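Local coordinates for probable 2-oxoacid ferredoxin oxidoreductase, alpha chain (Thermoplasma acidophilum, PDB 3JU3) that probably forms part of an oxidoreductase that converts 2-oxoacids and coenzyme A to acyl-CoA and carbon dioxide, passing the electrons to ferredoxin, at the interface of chains A and B. Coordinates in Å, arbitrary orientation; residue numbers count along the deposited sequence, not the author numbering. Chains: chain A/B, Probable 2-oxoacid ferredoxin oxidoreductase, alpha chain.

Contact 1: the interface of chains A and B. Residues chain A 16, 18, 93-95, 112, 115; chain B 69-71.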
ATOM      1  N   ILE A  16     -18.487  19.741  -9.664  1.00 17.60           N
ATOM      2  CA  ILE A  16     -17.814  18.848  -8.706  1.00 17.40           C
ATOM      3  C   ILE A  16     -16.385  19.359  -8.474  1.00 18.34           C
ATOM      4  O   ILE A  16     -15.660  19.660  -9.443  1.00 17.55           O
ATOM      5  CB  ILE A  16     -17.698  17.395  -9.252  1.00 17.66           C
ATOM      6  CG1 ILE A  16     -19.093  16.746  -9.396  1.00 17.58           C
ATOM      7  CG2 ILE A  16     -16.761  16.534  -8.317  1.00 19.92           C
ATOM      8  CD1 ILE A  16     -19.148  15.523 -10.336  1.00 17.20           C
ATOM      9  N   PHE A  18     -13.167  17.735  -6.948  1.00 17.03           N
ATOM     10  CA  PHE A  18     -12.429  16.600  -6.400  1.00 16.75           C
ATOM     11  C   PHE A  18     -11.278  17.136  -5.547  1.00 17.62           C
ATOM     12  O   PHE A  18     -10.749  18.208  -5.827  1.00 17.77           O
ATOM     13  CB  PHE A  18     -11.856  15.732  -7.524  1.00 15.21           C
ATOM     14  CG  PHE A  18     -12.897  14.964  -8.305  1.00 16.79           C
ATOM     15  CD1 PHE A  18     -13.523  13.868  -7.733  1.00 15.13           C
ATOM     16  CD2 PHE A  18     -13.237  15.329  -9.619  1.00 17.11           C
ATOM     17  CE1 PHE A  18     -14.481  13.124  -8.455  1.00 18.92           C
ATOM     18  CE2 PHE A  18     -14.219  14.594 -10.345  1.00 14.53           C
ATOM     19  CZ  PHE A  18     -14.812  13.510  -9.771  1.00 18.33           C
ATOM     20  N   ASN A  93     -18.713  13.965   1.329  1.00 19.31           N
ATOM     21  CA  ASN A  93     -18.697  12.939   0.291  1.00 20.50           C
ATOM     22  C   ASN A  93     -17.312  12.428   0.017  1.00 21.44           C
ATOM     23  O   ASN A  93     -16.357  13.205  -0.063  1.00 21.88           O
ATOM     24  CB  ASN A  93     -19.318  13.449  -1.003  1.00 19.79           C
ATOM     25  CG  ASN A  93     -20.705  13.970  -0.805  1.00 20.34           C
ATOM     26  OD1 ASN A  93     -21.642  13.200  -0.581  1.00 19.05           O
ATOM     27  ND2 ASN A  93     -20.854  15.291  -0.882  1.00 20.70           N
ATOM     28  N   LYS A  94     -17.184  11.123  -0.164  1.00 22.57           N
ATOM     29  CA  LYS A  94     -15.843  10.576  -0.371  1.00 24.56           C
ATOM     30  C   LYS A  94     -15.866   9.386  -1.312  1.00 24.64           C
ATOM     31  O   LYS A  94     -16.886   8.713  -1.452  1.00 25.23           O
ATOM     32  CB  LYS A  94     -15.166  10.245   0.986  1.00 24.43           C
ATOM     33  CG  LYS A  94     -15.819   9.095   1.738  1.00 27.56           C
ATOM     34  CD  LYS A  94     -15.551   9.175   3.242  1.00 30.09           C
ATOM     35  CE  LYS A  94     -16.329   8.093   4.002  1.00 32.19           C
ATOM     36  NZ  LYS A  94     -17.813   8.214   3.830  1.00 32.90           N
ATOM     37  N   ILE A  95     -14.757   9.172  -1.996  1.00 25.27           N
ATOM     38  CA  ILE A  95     -14.573   8.000  -2.812  1.00 25.36           C
ATOM     39  C   ILE A  95     -13.410   7.262  -2.171  1.00 26.60           C
ATOM     40  O   ILE A  95     -12.269   7.731  -2.208  1.00 25.55           O
ATOM     41  CB  ILE A  95     -14.303   8.406  -4.283  1.00 25.92           C
ATOM     42  CG1 ILE A  95     -15.586   8.986  -4.899  1.00 25.60           C
ATOM     43  CG2 ILE A  95     -13.705   7.234  -5.125  1.00 25.55           C
ATOM     44  CD1 ILE A  95     -15.486   9.401  -6.327  1.00 25.67           C
ATOM     45  N   ALA A 112     -19.083   9.408  -8.578  1.00 12.05           N
ATOM     46  CA  ALA A 112     -19.097  10.856  -8.738  1.00 12.23           C
ATOM     47  C   ALA A 112     -20.485  11.388  -9.182  1.00 13.04           C
ATOM     48  O   ALA A 112     -21.021  12.357  -8.617  1.00 12.66           O
ATOM     49  CB  ALA A 112     -17.996  11.297  -9.729  1.00 11.84           C
ATOM     50  N   ILE A 115     -23.041  10.940  -6.489  1.00 16.54           N
ATOM     51  CA  ILE A 115     -22.889  11.923  -5.438  1.00 19.24           C
ATOM     52  C   ILE A 115     -23.503  13.258  -5.895  1.00 22.20           C
ATOM     53  O   ILE A 115     -24.175  13.966  -5.125  1.00 21.57           O
ATOM     54  CB  ILE A 115     -21.354  12.112  -5.048  1.00 19.03           C
ATOM     55  CG1 ILE A 115     -20.880  10.931  -4.167  1.00 20.28           C
ATOM     56  CG2 ILE A 115     -21.129  13.440  -4.352  1.00 18.54           C
ATOM     57  CD1 ILE A 115     -19.345  10.775  -4.016  1.00 15.73           C
TER
ATOM     58  N   ILE B  69     -15.784  16.270  -3.261  1.00 19.03           N
ATOM     59  CA  ILE B  69     -15.620  14.832  -3.113  1.00 19.82           C
ATOM     60  C   ILE B  69     -14.138  14.530  -2.813  1.00 20.46           C
ATOM     61  O   ILE B  69     -13.261  14.722  -3.681  1.00 20.37           O
ATOM     62  CB  ILE B  69     -16.021  14.081  -4.380  1.00 20.24           C
ATOM     63  CG1 ILE B  69     -17.448  14.484  -4.853  1.00 19.17           C
ATOM     64  CG2 ILE B  69     -15.870  12.584  -4.149  1.00 21.58           C
ATOM     65  CD1 ILE B  69     -17.948  13.746  -6.136  1.00 15.79           C
ATOM     66  N   ASP B  70     -13.868  14.091  -1.583  1.00 19.83           N
ATOM     67  CA  ASP B  70     -12.495  13.694  -1.203  1.00 20.76           C
ATOM     68  C   ASP B  70     -12.225  12.295  -1.719  1.00 20.30           C
ATOM     69  O   ASP B  70     -13.069  11.360  -1.567  1.00 21.67           O
ATOM     70  CB  ASP B  70     -12.327  13.747   0.323  1.00 21.15           C
ATOM     71  CG  ASP B  70     -10.900  13.418   0.781  1.00 23.58           C
ATOM     72  OD1 ASP B  70      -9.901  13.918   0.165  1.00 25.39           O
ATOM     73  OD2 ASP B  70     -10.779  12.644   1.760  1.00 24.78           O
ATOM     74  N   VAL B  71     -11.064  12.121  -2.322  1.00 20.10           N
ATOM     75  CA  VAL B  71     -10.718  10.864  -2.995  1.00 19.45           C
ATOM     76  C   VAL B  71      -9.543  10.240  -2.211  1.00 19.83           C
ATOM     77  O   VAL B  71      -8.440  10.784  -2.188  1.00 20.17           O
ATOM     78  CB  VAL B  71     -10.305  11.087  -4.479  1.00 18.40           C
ATOM     79  CG1 VAL B  71      -9.835   9.794  -5.114  1.00 20.96           C
ATOM     80  CG2 VAL B  71     -11.489  11.677  -5.354  1.00 18.84           C
TER
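Strand 68-71 of chain B lies between strands 16-21 and 93-95 of chain A, parallel to both, and the inward face of the inserted strand packs against helix 105-117 of chain A. The sheet belongs to the core domain II of the pyruvate:ferredoxin oxidoreductase family, and in this crystal it is completed by a strand exchanged between two copies. On the side of strand 93-95, B:Asp70 bonds through its backbone in both directions: its N donates to A:Asn93 O at 3.0 Å, and its carbonyl O accepts from A:Ile95 N at 2.8 Å. The same carbonyl, B:Asp70 O, also lies against A:Lys94 CB, at 3.5 Å.

B:Ile69 packs between the sheet and helix 105-117 of chain A. Its ethyl arm starts beside the backbone N (chi1 -53°) and is fully extended, which carries CD1 to the helix. There the side chain meets A:Ile115 tip to tip, and B:Ile69 CD1 lies 3.7 Å from A:Ile115 CG2. B:Ile69 CD1 also lies 3.7 Å from A:Ile16 CG2 and reaches the backbone of A:Ala112. The other branch turns toward strand 93-95, where B:Ile69 CG2 rests 3.7 Å from A:Ile95 CG1, the two side chains crossing obliquely. An alanine in place of B:Ile69 would probably open a gap between the sheet and the helix, leaving A:Ile115 and A:Ile16 without the methyl that joins them and A:Ile95 without its branch contact.

Farther along the strand, B:Val71 directs CG2 at A:Phe18, 3.8 Å from ring atom CD1. Within chain A, A:Ile16 CG2 lies 3.7 Å above the plane of the A:Phe18 ring, over its centre, and probably helps hold the ring in place, so the methyl bridges the aromatic face and the inserted isoleucine.

Contact 2: the interface of chains A and B. Residues chain A 14-17, 115-116; chain B 65-69.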
ATOM      1  N   ALA A  14     -17.081  24.798 -10.654  1.00 21.28           N
ATOM      2  CA  ALA A  14     -17.375  23.523 -11.309  1.00 20.13           C
ATOM      3  C   ALA A  14     -18.475  22.826 -10.573  1.00 18.84           C
ATOM      4  O   ALA A  14     -18.683  23.091  -9.407  1.00 19.87           O
ATOM      5  CB  ALA A  14     -16.140  22.649 -11.352  1.00 19.73           C
ATOM      6  N   ASP A  15     -19.200  21.969 -11.265  1.00 17.69           N
ATOM      7  CA  ASP A  15     -20.228  21.148 -10.659  1.00 17.20           C
ATOM      8  C   ASP A  15     -19.695  20.291  -9.490  1.00 17.54           C
ATOM      9  O   ASP A  15     -20.387  20.105  -8.498  1.00 16.51           O
ATOM     10  CB  ASP A  15     -20.848  20.236 -11.722  1.00 16.59           C
ATOM     11  CG  ASP A  15     -21.611  21.023 -12.805  1.00 19.55           C
ATOM     12  OD1 ASP A  15     -22.296  22.010 -12.486  1.00 19.22           O
ATOM     13  OD2 ASP A  15     -21.500  20.671 -13.994  1.00 17.17           O
ATOM     14  N   ILE A  16     -18.487  19.741  -9.664  1.00 17.60           N
ATOM     15  CA  ILE A  16     -17.814  18.848  -8.706  1.00 17.40           C
ATOM     16  C   ILE A  16     -16.385  19.359  -8.474  1.00 18.34           C
ATOM     17  O   ILE A  16     -15.660  19.660  -9.443  1.00 17.55           O
ATOM     18  CB  ILE A  16     -17.698  17.395  -9.252  1.00 17.66           C
ATOM     19  CG1 ILE A  16     -19.093  16.746  -9.396  1.00 17.58           C
ATOM     20  CG2 ILE A  16     -16.761  16.534  -8.317  1.00 19.92           C
ATOM     21  CD1 ILE A  16     -19.148  15.523 -10.336  1.00 17.20           C
ATOM     22  N   THR A  17     -15.970  19.427  -7.204  1.00 17.14           N
ATOM     23  CA  THR A  17     -14.581  19.688  -6.877  1.00 17.03           C
ATOM     24  C   THR A  17     -13.987  18.451  -6.207  1.00 17.10           C
ATOM     25  O   THR A  17     -14.297  18.134  -5.044  1.00 17.25           O
ATOM     26  CB  THR A  17     -14.495  20.918  -5.926  1.00 18.86           C
ATOM     27  OG1 THR A  17     -14.894  22.072  -6.663  1.00 17.76           O
ATOM     28  CG2 THR A  17     -13.052  21.145  -5.350  1.00 17.42           C
ATOM     29  N   ILE A 115     -23.041  10.940  -6.489  1.00 16.54           N
ATOM     30  CA  ILE A 115     -22.889  11.923  -5.438  1.00 19.24           C
ATOM     31  C   ILE A 115     -23.503  13.258  -5.895  1.00 22.20           C
ATOM     32  O   ILE A 115     -24.175  13.966  -5.125  1.00 21.57           O
ATOM     33  CB  ILE A 115     -21.354  12.112  -5.048  1.00 19.03           C
ATOM     34  CG1 ILE A 115     -20.880  10.931  -4.167  1.00 20.28           C
ATOM     35  CG2 ILE A 115     -21.129  13.440  -4.352  1.00 18.54           C
ATOM     36  CD1 ILE A 115     -19.345  10.775  -4.016  1.00 15.73           C
ATOM     37  N   LEU A 116     -23.247  13.580  -7.156  1.00 25.28           N
ATOM     38  CA  LEU A 116     -23.832  14.722  -7.841  1.00 29.37           C
ATOM     39  C   LEU A 116     -25.371  14.708  -7.768  1.00 32.79           C
ATOM     40  O   LEU A 116     -26.000  15.722  -7.442  1.00 32.17           O
ATOM     41  CB  LEU A 116     -23.356  14.726  -9.296  1.00 28.28           C
ATOM     42  CG  LEU A 116     -23.799  15.870 -10.200  1.00 26.76           C
ATOM     43  CD1 LEU A 116     -23.399  17.232  -9.633  1.00 25.17           C
ATOM     44  CD2 LEU A 116     -23.198  15.650 -11.562  1.00 25.90           C
TER
ATOM     45  N   ALA B  65     -17.159  26.031  -3.133  1.00 22.18           N
ATOM     46  CA  ALA B  65     -17.474  24.897  -4.007  1.00 21.89           C
ATOM     47  C   ALA B  65     -18.942  24.437  -3.925  1.00 21.82           C
ATOM     48  O   ALA B  65     -19.522  24.402  -2.845  1.00 22.35           O
ATOM     49  CB  ALA B  65     -16.541  23.728  -3.767  1.00 21.34           C
ATOM     50  N   ASN B  66     -19.536  24.086  -5.072  1.00 21.07           N
ATOM     51  CA  ASN B  66     -20.880  23.469  -5.076  1.00 21.39           C
ATOM     52  C   ASN B  66     -20.908  22.150  -4.346  1.00 20.52           C
ATOM     53  O   ASN B  66     -21.828  21.870  -3.590  1.00 20.90           O
ATOM     54  CB  ASN B  66     -21.402  23.220  -6.501  1.00 20.96           C
ATOM     55  CG  ASN B  66     -21.677  24.475  -7.234  1.00 21.47           C
ATOM     56  OD1 ASN B  66     -22.111  25.471  -6.647  1.00 23.96           O
ATOM     57  ND2 ASN B  66     -21.463  24.450  -8.534  1.00 22.11           N
ATOM     58  N   LEU B  67     -19.913  21.317  -4.621  1.00 20.59           N
ATOM     59  CA  LEU B  67     -19.919  19.927  -4.155  1.00 19.30           C
ATOM     60  C   LEU B  67     -18.498  19.401  -4.103  1.00 19.03           C
ATOM     61  O   LEU B  67     -17.800  19.443  -5.111  1.00 17.90           O
ATOM     62  CB  LEU B  67     -20.737  19.070  -5.113  1.00 19.41           C
ATOM     63  CG  LEU B  67     -20.587  17.552  -5.108  1.00 20.63           C
ATOM     64  CD1 LEU B  67     -21.015  17.036  -3.783  1.00 22.18           C
ATOM     65  CD2 LEU B  67     -21.482  16.972  -6.210  1.00 21.70           C
ATOM     66  N   VAL B  68     -18.075  18.904  -2.939  1.00 18.52           N
ATOM     67  CA  VAL B  68     -16.696  18.474  -2.761  1.00 19.04           C
ATOM     68  C   VAL B  68     -16.686  16.959  -2.567  1.00 19.48           C
ATOM     69  O   VAL B  68     -17.502  16.425  -1.791  1.00 20.04           O
ATOM     70  CB  VAL B  68     -16.057  19.156  -1.545  1.00 19.30           C
ATOM     71  CG1 VAL B  68     -14.571  18.741  -1.379  1.00 18.47           C
ATOM     72  CG2 VAL B  68     -16.162  20.696  -1.638  1.00 19.24           C
ATOM     73  N   ILE B  69     -15.784  16.270  -3.261  1.00 19.03           N
ATOM     74  CA  ILE B  69     -15.620  14.832  -3.113  1.00 19.82           C
ATOM     75  C   ILE B  69     -14.138  14.530  -2.813  1.00 20.46           C
ATOM     76  O   ILE B  69     -13.261  14.722  -3.681  1.00 20.37           O
ATOM     77  CB  ILE B  69     -16.021  14.081  -4.380  1.00 20.24           C
ATOM     78  CG1 ILE B  69     -17.448  14.484  -4.853  1.00 19.17           C
ATOM     79  CG2 ILE B  69     -15.870  12.584  -4.149  1.00 21.58           C
ATOM     80  CD1 ILE B  69     -17.948  13.746  -6.136  1.00 15.79           C
TER
HETATM   81  O   HOH W   1     -17.873  22.227  -6.766  1.00 14.48           O
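The loop 65-67 of chain B and the start of its strand 68-71 run beside residues 14-17 of chain A, while A:Ile115 and A:Leu116 approach from the last turn of helix 105-117. This is the entry of the exchanged strand into the sheet of core domain II of the pyruvate:ferredoxin oxidoreductase family.

Backbone hydrogen bonds join the strands in parallel register, A:Thr17 bridging B:Val68. A:Thr17 N donates to B:Leu67 O at 2.8 Å, and A:Thr17 O accepts from B:Ile69 N at 3.0 Å. Nearer the loop, the side-chain amide of B:Asn66 offers ND2 to A:Ala14 O in a weak, bent bond.

A water (water 1) joins the chains where the strands begin: it lies 2.9 Å from A:Ala14 O and 3.0 Å from A:Thr17 OG1, and on the other chain it pairs with B:Leu67 N and, more distantly, with B:Leu67 O. The hydroxyl reaches it because OG1 stands beside the backbone N of A:Thr17, anti to the carbonyl carbon (chi1 -68°). B:Leu67 O thereby has both the water and A:Thr17 N as partners. B:Ala65 CB sits 3.7 Å from A:Thr17 OG1.

Apolar contact is carried mainly by B:Leu67, whose fork reaches the helix end. The side chains of B:Leu67 and A:Ile115 cross at a slant, with B:Leu67 CD1 3.6 Å from A:Ile115 CG2, the methyl that also touches B:Ile69. B:Leu67 CD2 lies 3.6 Å from A:Leu116 CA and slightly farther from A:Leu116 CD1; the two leucine side chains cross at about a right angle. A:Ile16 runs alongside B:Leu67 and points the same way, A:Ile16 CG1 near B:Leu67 CD2, so the leucine is flanked by strand and helix.

The centres of the C-alpha atoms of contact 1 and contact 2 are about 7 Å apart, and the two are successive stretches of one parallel strand exchange. A:Ile16, A:Ile115 and B:Ile69 belong to both, as do strand 16-21 and helix 105-117 of chain A and strand 68-71 of chain B. Contact 2 secures the incoming end of the strand; contact 1 adds strand 93-95 on its other edge. Two-fold symmetry repeats both with the chains exchanged, giving an intertwined dimer. Because this construct is a fragment of a subunit that probably works with partner subunits, the exchange may not occur in the intact enzyme.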